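Local coordinates for Glyoxalase/bleomycin resistance protein/dioxygenase (Nostoc punctiforme PCC 73102, PDB 3KOL) that binds a metal ion, cobalt in this crystal, and is probably an enzyme of the glyoxalase and dioxygenase superfamily, its substrate not established, at residues A24-D29 with D76-P81. Residues are numbered along the deposited sequence; the frame is centred on the assembly and turned at random.
Sequences ALNVQD and DLFGEP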
loop_
_atom_site.group_PDB
_atom_site.type_symbol
_atom_site.label_atom_id
_atom_site.label_comp_id
_atom_site.label_asym_id
_atom_site.label_seq_id
_atom_site.Cartn_x
_atom_site.Cartn_y
_atom_site.Cartn_z
ATOM N N ALA A 24 3.465 -3.634 3.213
ATOM C CA ALA A 24 3.519 -4.922 3.884
ATOM C C ALA A 24 2.138 -5.418 4.262
ATOM O O ALA A 24 1.279 -4.648 4.693
ATOM C CB ALA A 24 4.393 -4.821 5.131
ATOM N N LEU A 25 1.935 -6.717 4.081
ATOM C CA LEU A 25 0.678 -7.360 4.408
ATOM C C LEU A 25 0.964 -8.529 5.339
ATOM O O LEU A 25 2.012 -9.165 5.239
ATOM C CB LEU A 25 -0.005 -7.907 3.145
ATOM C CG LEU A 25 -0.258 -7.013 1.924
ATOM C CD1 LEU A 25 -1.002 -7.821 0.856
ATOM C CD2 LEU A 25 -1.076 -5.797 2.317
ATOM N N ASN A 26 0.041 -8.789 6.261
ATOM C CA ASN A 26 0.162 -9.930 7.164
ATOM C C ASN A 26 -0.758 -10.982 6.559
ATOM O O ASN A 26 -1.912 -10.688 6.251
ATOM C CB ASN A 26 -0.332 -9.591 8.568
ATOM C CG ASN A 26 0.596 -8.655 9.293
ATOM O OD1 ASN A 26 1.811 -8.700 9.097
ATOM N ND2 ASN A 26 0.034 -7.801 10.144
ATOM N N VAL A 27 -0.253 -12.198 6.384
ATOM C CA VAL A 27 -1.059 -13.258 5.791
ATOM C C VAL A 27 -1.114 -14.490 6.693
ATOM O O VAL A 27 -0.096 -14.910 7.246
ATOM C CB VAL A 27 -0.492 -13.653 4.422
ATOM C CG1 VAL A 27 -0.461 -12.427 3.509
ATOM C CG2 VAL A 27 0.909 -14.217 4.573
ATOM N N GLN A 28 -2.301 -15.065 6.840
ATOM C CA GLN A 28 -2.470 -16.243 7.688
ATOM C C GLN A 28 -1.910 -17.499 7.018
ATOM O O GLN A 28 -1.351 -18.369 7.688
ATOM C CB GLN A 28 -3.956 -16.442 8.020
ATOM C CG GLN A 28 -4.209 -17.365 9.210
ATOM C CD GLN A 28 -4.056 -18.835 8.869
ATOM O OE1 GLN A 28 -3.539 -19.623 9.666
ATOM N NE2 GLN A 28 -4.529 -19.219 7.689
ATOM N N ASP A 29 -2.054 -17.578 5.696
ATOM C CA ASP A 29 -1.580 -18.728 4.927
ATOM C C ASP A 29 -0.549 -18.276 3.891
ATOM O O ASP A 29 -0.906 -17.906 2.773
ATOM C CB ASP A 29 -2.762 -19.399 4.217
ATOM C CG ASP A 29 -2.402 -20.750 3.622
ATOM O OD1 ASP A 29 -1.256 -20.918 3.158
ATOM O OD2 ASP A 29 -3.276 -21.642 3.603
ATOM N N ASP A 76 5.668 -6.919 0.639
ATOM C CA ASP A 76 6.171 -7.837 1.657
ATOM C C ASP A 76 5.016 -8.617 2.243
ATOM O O ASP A 76 3.984 -8.041 2.584
ATOM C CB ASP A 76 6.857 -7.100 2.819
ATOM C CG ASP A 76 8.170 -6.459 2.430
ATOM O OD1 ASP A 76 8.873 -7.000 1.551
ATOM O OD2 ASP A 76 8.513 -5.418 3.036
ATOM N N LEU A 77 5.192 -9.928 2.361
ATOM C CA LEU A 77 4.174 -10.772 2.956
ATOM C C LEU A 77 4.781 -11.331 4.235
ATOM O O LEU A 77 5.846 -11.944 4.205
ATOM C CB LEU A 77 3.788 -11.911 2.013
ATOM C CG LEU A 77 3.267 -11.508 0.633
ATOM C CD1 LEU A 77 2.905 -12.763 -0.138
ATOM C CD2 LEU A 77 2.051 -10.593 0.764
ATOM N N PHE A 78 4.112 -11.086 5.355
ATOM C CA PHE A 78 4.569 -11.556 6.652
ATOM C C PHE A 78 3.646 -12.666 7.122
ATOM O O PHE A 78 2.458 -12.443 7.326
ATOM C CB PHE A 78 4.556 -10.400 7.659
ATOM C CG PHE A 78 5.682 -9.424 7.471
ATOM C CD1 PHE A 78 6.921 -9.659 8.057
ATOM C CD2 PHE A 78 5.519 -8.291 6.679
ATOM C CE1 PHE A 78 7.984 -8.785 7.857
ATOM C CE2 PHE A 78 6.581 -7.406 6.470
ATOM C CZ PHE A 78 7.814 -7.654 7.061
ATOM N N GLY A 79 4.197 -13.865 7.280
ATOM C CA GLY A 79 3.395 -14.988 7.731
ATOM C C GLY A 79 2.935 -14.812 9.164
ATOM O O GLY A 79 3.752 -14.705 10.080
ATOM N N GLU A 80 1.621 -14.776 9.355
ATOM C CA GLU A 80 1.016 -14.605 10.673
ATOM C C GLU A 80 -0.133 -15.602 10.800
ATOM O O GLU A 80 -1.298 -15.216 10.811
ATOM C CB GLU A 80 0.465 -13.183 10.822
ATOM C CG GLU A 80 1.513 -12.082 10.856
ATOM C CD GLU A 80 2.423 -12.182 12.066
ATOM O OE1 GLU A 80 2.025 -12.835 13.054
ATOM O OE2 GLU A 80 3.529 -11.600 12.036
ATOM N N PRO A 81 0.185 -16.903 10.904
ATOM C CA PRO A 81 -0.839 -17.944 11.023
ATOM C C PRO A 81 -1.745 -17.843 12.244
ATOM O O PRO A 81 -2.832 -18.416 12.258
ATOM C CB PRO A 81 -0.019 -19.231 11.011
ATOM C CG PRO A 81 1.240 -18.819 11.700
ATOM C CD PRO A 81 1.534 -17.478 11.052
HETATM O O HOH W 1 3.611 -8.833 11.329
#
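The Phe78 ring meets Ala24 and Leu25 at its edge: Ala24 CB lies near the ring plane, 3.6 Å from CE2, and the carbonyl oxygen Leu25 O sits at the same rim, 3.9 Å from CD2. Phe78 CG is anti to the carbonyl carbon and beside the backbone N (chi1 -75°). The Asn26 amide comes obliquely, its plane turned 78° from the ring, bringing OD1 3.5 Å from Phe78 CB. Tyr98 of the second subunit packs edge-to-face with Phe78, and Phe94 O of that subunit accepts a hydrogen bond from Asn26 ND2. Asn26 OD1 receives a hydrogen from a water that also donates to Glu80 OE2, linking amide and carboxylate, which lie side by side with planes 72° apart. Beneath these side chains, four backbone hydrogen bonds join strands 17-27 and 74-79 in parallel: Leu25 N to Asp76 O, Phe78 N to Leu25 O, Val27 N to Phe78 O and Glu80 N to Val27 O. The last, 2.7 Å long, has its donor one residue past strand 74-79 and completes the final bridge, Val27 with Gly79. This is the first-to-fourth strand pairing of a βαβββ module of the vicinal oxygen chelate fold. Antiparallel pairing of Ala24, Leu25 and Asn26 with a strand of the second subunit carries the sheet across the dimer interface. On the other sheet face, Leu77 CD2 lies 4.1 Å from both Leu25 CD1 and Val27 CG1. Helix 30-40 covers this apolar cluster, touching Leu25 through Tyr37 and both Val27 and Leu77 through Ser33.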